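Local coordinates for outer surface protein (Bacillus cereus ATCC 14579, PDB 1X7F) that is of unknown function but probably cleaves 6-phospho-N-acetylmuramic acid glycosides, as MupG-type 6-phosphomuramidases do, at residues A[108-113]-A[137-142]; A[336-341]-A[355-360]. All blocks are in the same frame, centred on the assembly; numbering follows the deposited sequence.

In the fold
The two contacts illustrate how short loops are fastened at the ends of strands in a two-part chain. Contact 1 lies in the N-terminal part, whose eight parallel strands alternate with helices as in a TIM-type barrel; it sets the first turn of helix 110-115 against the loop that leads into strand 142-146. Contact 2 belongs to the C-terminal part, built round a mixed sheet, and joins the loop after strand 330-334 to the turn that opens strand 358-364. They fall on opposite sides of the chain's centre, with their centres about 64 Å apart and their nearest atoms about 48 Å apart, so neither touches the other.

Contact 1 of 2, residues A[108-113]-A[137-142]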
loop_
_atom_site.group_PDB
_atom_site.type_symbol
_atom_site.label_atom_id
_atom_site.label_comp_id
_atom_site.label_asym_id
_atom_site.label_seq_id
_atom_site.Cartn_x
_atom_site.Cartn_y
_atom_site.Cartn_z
ATOM N N ASP A 108 16.961 -22.464 18.436
ATOM C CA ASP A 108 17.873 -21.554 19.110
ATOM C C ASP A 108 18.015 -20.381 18.141
ATOM O O ASP A 108 18.948 -20.328 17.332
ATOM C CB ASP A 108 19.225 -22.225 19.375
ATOM C CG ASP A 108 19.173 -23.204 20.538
ATOM O OD1 ASP A 108 18.116 -23.268 21.209
ATOM O OD2 ASP A 108 20.138 -23.947 20.866
ATOM N N LEU A 109 17.063 -19.453 18.208
ATOM C CA LEU A 109 17.023 -18.322 17.286
ATOM C C LEU A 109 18.068 -17.247 17.620
ATOM O O LEU A 109 17.952 -16.091 17.184
ATOM C CB LEU A 109 15.607 -17.730 17.206
ATOM C CG LEU A 109 14.425 -18.679 16.943
ATOM C CD1 LEU A 109 13.116 -17.899 16.949
ATOM C CD2 LEU A 109 14.585 -19.455 15.636
ATOM N N SER A 110 19.096 -17.655 18.370
ATOM C CA SER A 110 20.180 -16.775 18.819
ATOM C C SER A 110 21.005 -16.209 17.667
ATOM O O SER A 110 21.381 -15.033 17.693
ATOM C CB SER A 110 21.094 -17.505 19.819
ATOM O OG SER A 110 21.298 -18.866 19.456
ATOM N N PHE A 111 21.275 -17.039 16.657
ATOM C CA PHE A 111 22.012 -16.594 15.468
ATOM C C PHE A 111 21.362 -15.374 14.785
ATOM O O PHE A 111 22.069 -14.481 14.307
ATOM C CB PHE A 111 22.193 -17.744 14.465
ATOM C CG PHE A 111 22.845 -17.320 13.165
ATOM C CD1 PHE A 111 24.229 -17.136 13.091
ATOM C CD2 PHE A 111 22.074 -17.092 12.021
ATOM C CE1 PHE A 111 24.834 -16.733 11.896
ATOM C CE2 PHE A 111 22.671 -16.687 10.821
ATOM C CZ PHE A 111 24.058 -16.512 10.761
ATOM N N PHE A 112 20.028 -15.344 14.741
ATOM C CA PHE A 112 19.299 -14.209 14.169
ATOM C C PHE A 112 19.388 -12.976 15.074
ATOM O O PHE A 112 19.456 -11.844 14.587
ATOM C CB PHE A 112 17.834 -14.576 13.887
ATOM C CG PHE A 112 17.669 -15.891 13.152
ATOM C CD1 PHE A 112 18.106 -16.032 11.831
ATOM C CD2 PHE A 112 17.080 -16.991 13.781
ATOM C CE1 PHE A 112 17.961 -17.252 11.152
ATOM C CE2 PHE A 112 16.930 -18.216 13.108
ATOM C CZ PHE A 112 17.372 -18.346 11.792
ATOM N N ALA A 113 19.407 -13.214 16.387
ATOM C CA ALA A 113 19.594 -12.155 17.384
ATOM C C ALA A 113 20.974 -11.506 17.263
ATOM O O ALA A 113 21.087 -10.275 17.276
ATOM C CB ALA A 113 19.383 -12.703 18.795
ATOM N N ASN A 137 10.427 -16.999 22.366
ATOM C CA ASN A 137 11.889 -16.903 22.304
ATOM C C ASN A 137 12.441 -15.797 23.222
ATOM O O ASN A 137 11.832 -14.727 23.340
ATOM C CB ASN A 137 12.379 -16.761 20.848
ATOM C CG ASN A 137 12.279 -15.339 20.319
ATOM O OD1 ASN A 137 13.178 -14.517 20.556
ATOM N ND2 ASN A 137 11.198 -15.049 19.576
ATOM N N PRO A 138 13.569 -16.059 23.892
ATOM C CA PRO A 138 14.121 -15.103 24.865
ATOM C C PRO A 138 14.893 -13.918 24.257
ATOM O O PRO A 138 15.488 -13.133 25.005
ATOM C CB PRO A 138 15.063 -15.971 25.716
ATOM C CG PRO A 138 14.863 -17.389 25.232
ATOM C CD PRO A 138 14.388 -17.287 23.818
ATOM N N TYR A 139 14.880 -13.784 22.931
ATOM C CA TYR A 139 15.684 -12.753 22.268
ATOM C C TYR A 139 14.846 -11.577 21.789
ATOM O O TYR A 139 15.368 -10.649 21.168
ATOM C CB TYR A 139 16.502 -13.350 21.113
ATOM C CG TYR A 139 17.243 -14.619 21.490
ATOM C CD1 TYR A 139 16.817 -15.859 21.015
ATOM C CD2 TYR A 139 18.358 -14.582 22.331
ATOM C CE1 TYR A 139 17.483 -17.031 21.363
ATOM C CE2 TYR A 139 19.032 -15.749 22.684
ATOM C CZ TYR A 139 18.587 -16.969 22.196
ATOM O OH TYR A 139 19.242 -18.129 22.535
ATOM N N GLY A 140 13.548 -11.623 22.090
ATOM C CA GLY A 140 12.601 -10.578 21.700
ATOM C C GLY A 140 12.383 -10.504 20.204
ATOM O O GLY A 140 12.117 -9.428 19.657
ATOM N N LEU A 141 12.490 -11.651 19.539
ATOM C CA LEU A 141 12.348 -11.712 18.088
ATOM C C LEU A 141 10.890 -11.853 17.663
ATOM O O LEU A 141 10.121 -12.589 18.283
ATOM C CB LEU A 141 13.196 -12.856 17.524
ATOM C CG LEU A 141 14.717 -12.654 17.559
ATOM C CD1 LEU A 141 15.457 -13.981 17.495
ATOM C CD2 LEU A 141 15.161 -11.732 16.426
ATOM N N LYS A 142 10.513 -11.119 16.620
ATOM C CA LYS A 142 9.188 -11.239 16.014
ATOM C C LYS A 142 9.138 -12.487 15.139
ATOM O O LYS A 142 10.112 -12.806 14.455
ATOM C CB LYS A 142 8.865 -10.011 15.155
ATOM C CG LYS A 142 8.642 -8.713 15.916
ATOM C CD LYS A 142 7.260 -8.650 16.563
ATOM C CE LYS A 142 7.177 -7.530 17.587
ATOM N NZ LYS A 142 8.200 -7.690 18.655
#
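With CG anti to the carbonyl carbon (chi1 -48°), Y139 swings its ring from the 137-142 loop onto the start of the helix. L141, with a similar first torsion (chi1 -71°), directs CD1 at the backbone and side chain of L109. One face of the Y139 ring thus receives a CH-pi contact, S110 CA lying 3.9 Å from its centroid, and S110 CB comes within 3.3 Å of Y139 OH. At the other end of the tyrosine side chain, its CB packs against the CB of A113 at 3.8 Å, so that one aromatic residue spans almost a full turn of helix.

Beside it, L141 CD1 fits against L109 CB (3.8 Å) and lies 3.3 Å from L109 O, the N-cap carbonyl that receives weak bonds from F112 N and A113 N. The contact is by van der Waals and CH-pi packing against side chains and helix-start backbone, while the polar order is kept within the loop. There N137 OD1 accepts two backbone N-H groups: Y139 N at 3.0 Å, tilted from the carbonyl plane, and L141 N at 3.1 Å, in that plane on a lone pair. The first bond makes an Asx turn, within a type I beta turn from N137 to G140. N137 ND2 returns a bond to L141 O at 3.0 Å, almost in its own amide plane, and also binds M134 O, so both ends of the amide are engaged and its rotation is fixed.

The contact ties helix 110-115 to the loop between helix 129-134 and strand 142-146. L109 touches I120 of strand 119-122 and I143 of strand 142-146, N137 also meets I143, and F112 touches I120 as well as L92 and V94 of strand 89-94.

Contact 2 of 2, residues A[336-341]-A[355-360]; sequences NSFGKY and DERKNI
The ring of F338 is sandwiched: R357 CB lies over one face, 3.8 Å from the ring centroid in a CH-pi contact, and Y341 CB from its own loop lies over the opposite face, toward the rim. F338 CD2 comes within 3.2 Å of the carbonyl oxygen R357 O, and K358 CG approaches the ring obliquely, 3.8 Å from F338 CE2. The guanidinium of R357 is a second flat group, with F338 CE1 above its centre, 3.4 Å from R357 CZ, while the carboxylate of D355 occupies its edge. Ring and guanidinium planes are 30° apart, a tilted stack in which the guanidinium meets the CE1-CZ part of the ring.

What holds the guanidinium there is D355, which it grips side-on. R357 NE gives a salt-bridge bond of 2.9 Å to the syn lone pair of D355 OD2, and R357 NH2 reaches D355 OD1 at 3.0 Å along a nearly straight line (172°). A bend in the arginine chain at chi3 (-48°) turns the group back toward the aspartate. D355 OD2 also accepts R357 N from its anti side, well out of the carboxylate plane. Two donors on this oxygen would probably favour the charged carboxylate.

S337 adds a smaller contact, its OG 3.5 Å from R357 CA; that hydroxyl is hydrogen-bonded to N335. The extended K358 chain passes the ring by CG and CE, and its NZ is hydrogen-bonded to Q346 and Q326.

The bond from R357 N makes an Asx turn, superposed on a type I beta turn from D355 to K358. Such a turn, braced by a salt bridge and topped by an aromatic ring, here leads into strand 358-364, antiparallel to strand 330-334 in the mixed sheet.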
loop_
_atom_site.group_PDB
_atom_site.type_symbol
_atom_site.label_atom_id
_atom_site.label_comp_id
_atom_site.label_asym_id
_atom_site.label_seq_id
_atom_site.Cartn_x
_atom_site.Cartn_y
_atom_site.Cartn_z
ATOM N N ASN A 336 -24.076 27.279 -12.352
ATOM C CA ASN A 336 -25.124 28.271 -12.047
ATOM C C ASN A 336 -26.563 27.829 -12.326
ATOM O O ASN A 336 -27.511 28.348 -11.727
ATOM C CB ASN A 336 -24.860 29.586 -12.791
ATOM C CG ASN A 336 -23.592 30.287 -12.324
ATOM O OD1 ASN A 336 -23.016 29.961 -11.277
ATOM N ND2 ASN A 336 -23.145 31.256 -13.108
ATOM N N SER A 337 -26.730 26.873 -13.231
ATOM C CA SER A 337 -28.064 26.480 -13.639
ATOM C C SER A 337 -28.546 25.222 -12.885
ATOM O O SER A 337 -29.606 24.688 -13.195
ATOM C CB SER A 337 -28.116 26.306 -15.158
ATOM O OG SER A 337 -27.504 25.084 -15.534
ATOM N N PHE A 338 -27.779 24.774 -11.885
ATOM C CA PHE A 338 -28.148 23.585 -11.107
ATOM C C PHE A 338 -28.868 23.904 -9.773
ATOM O O PHE A 338 -28.996 23.026 -8.916
ATOM C CB PHE A 338 -26.939 22.660 -10.884
ATOM C CG PHE A 338 -27.261 21.169 -11.037
ATOM C CD1 PHE A 338 -28.576 20.711 -11.052
ATOM C CD2 PHE A 338 -26.233 20.229 -11.125
ATOM C CE1 PHE A 338 -28.868 19.349 -11.183
ATOM C CE2 PHE A 338 -26.512 18.865 -11.266
ATOM C CZ PHE A 338 -27.844 18.429 -11.302
ATOM N N GLY A 339 -29.350 25.142 -9.619
ATOM C CA GLY A 339 -30.091 25.582 -8.420
ATOM C C GLY A 339 -29.503 25.121 -7.094
ATOM O O GLY A 339 -28.379 25.461 -6.754
ATOM N N LYS A 340 -30.273 24.324 -6.359
ATOM C CA LYS A 340 -29.850 23.659 -5.109
ATOM C C LYS A 340 -28.489 22.927 -5.208
ATOM O O LYS A 340 -27.788 22.757 -4.205
ATOM C CB LYS A 340 -30.962 22.655 -4.724
ATOM C CG LYS A 340 -30.796 21.876 -3.428
ATOM C CD LYS A 340 -31.492 22.569 -2.259
ATOM C CE LYS A 340 -31.193 21.853 -0.935
ATOM N NZ LYS A 340 -31.167 20.358 -1.071
ATOM N N TYR A 341 -28.116 22.491 -6.409
ATOM C CA TYR A 341 -26.936 21.640 -6.585
ATOM C C TYR A 341 -25.730 22.358 -7.179
ATOM O O TYR A 341 -24.699 21.748 -7.405
ATOM C CB TYR A 341 -27.298 20.351 -7.375
ATOM C CG TYR A 341 -28.424 19.642 -6.684
ATOM C CD1 TYR A 341 -29.711 19.662 -7.216
ATOM C CD2 TYR A 341 -28.226 19.042 -5.434
ATOM C CE1 TYR A 341 -30.753 19.068 -6.553
ATOM C CE2 TYR A 341 -29.274 18.446 -4.755
ATOM C CZ TYR A 341 -30.533 18.454 -5.331
ATOM O OH TYR A 341 -31.579 17.880 -4.683
ATOM N N ASP A 355 -25.323 16.573 -19.210
ATOM C CA ASP A 355 -26.209 17.357 -18.351
ATOM C C ASP A 355 -25.632 18.760 -18.321
ATOM O O ASP A 355 -24.563 18.993 -17.753
ATOM C CB ASP A 355 -26.305 16.740 -16.938
ATOM C CG ASP A 355 -27.360 17.417 -16.064
ATOM O OD1 ASP A 355 -27.860 16.764 -15.125
ATOM O OD2 ASP A 355 -27.747 18.597 -16.222
ATOM N N GLU A 356 -26.317 19.699 -18.969
ATOM C CA GLU A 356 -25.789 21.064 -19.114
ATOM C C GLU A 356 -25.710 21.800 -17.772
ATOM O O GLU A 356 -25.129 22.876 -17.689
ATOM C CB GLU A 356 -26.599 21.890 -20.135
ATOM C CG GLU A 356 -26.639 21.348 -21.569
ATOM C CD GLU A 356 -25.299 21.377 -22.298
ATOM O OE1 GLU A 356 -24.472 22.291 -22.066
ATOM O OE2 GLU A 356 -25.078 20.474 -23.135
ATOM N N ARG A 357 -26.287 21.205 -16.729
ATOM C CA ARG A 357 -26.236 21.782 -15.371
ATOM C C ARG A 357 -24.946 21.451 -14.595
ATOM O O ARG A 357 -24.765 21.859 -13.434
ATOM C CB ARG A 357 -27.481 21.344 -14.589
ATOM C CG ARG A 357 -28.810 21.777 -15.276
ATOM C CD ARG A 357 -30.060 21.117 -14.709
ATOM N NE ARG A 357 -29.889 19.671 -14.586
ATOM C CZ ARG A 357 -30.758 18.855 -14.013
ATOM N NH1 ARG A 357 -31.888 19.337 -13.491
ATOM N NH2 ARG A 357 -30.488 17.547 -13.945
ATOM N N LYS A 358 -24.053 20.712 -15.248
ATOM C CA LYS A 358 -22.752 20.369 -14.696
ATOM C C LYS A 358 -21.626 20.880 -15.592
ATOM O O LYS A 358 -21.735 20.814 -16.815
ATOM C CB LYS A 358 -22.625 18.858 -14.545
ATOM C CG LYS A 358 -23.704 18.223 -13.690
ATOM C CD LYS A 358 -23.358 16.780 -13.386
ATOM C CE LYS A 358 -24.556 16.015 -12.873
ATOM N NZ LYS A 358 -24.174 14.619 -12.535
ATOM N N ASN A 359 -20.555 21.387 -14.982
ATOM C CA ASN A 359 -19.309 21.683 -15.700
ATOM C C ASN A 359 -18.298 20.555 -15.467
ATOM O O ASN A 359 -18.169 20.067 -14.342
ATOM C CB ASN A 359 -18.701 23.006 -15.215
ATOM C CG ASN A 359 -19.504 24.242 -15.640
ATOM O OD1 ASN A 359 -19.236 25.334 -15.148
ATOM N ND2 ASN A 359 -20.476 24.082 -16.544
ATOM N N ILE A 360 -17.580 20.122 -16.499
ATOM C CA ILE A 360 -16.473 19.170 -16.248
ATOM C C ILE A 360 -15.231 19.938 -15.793
ATOM O O ILE A 360 -14.848 20.928 -16.412
ATOM C CB ILE A 360 -16.127 18.231 -17.466
ATOM C CG1 ILE A 360 -14.924 17.339 -17.083
ATOM C CG2 ILE A 360 -15.843 19.051 -18.755
ATOM C CD1 ILE A 360 -14.541 16.287 -18.099
#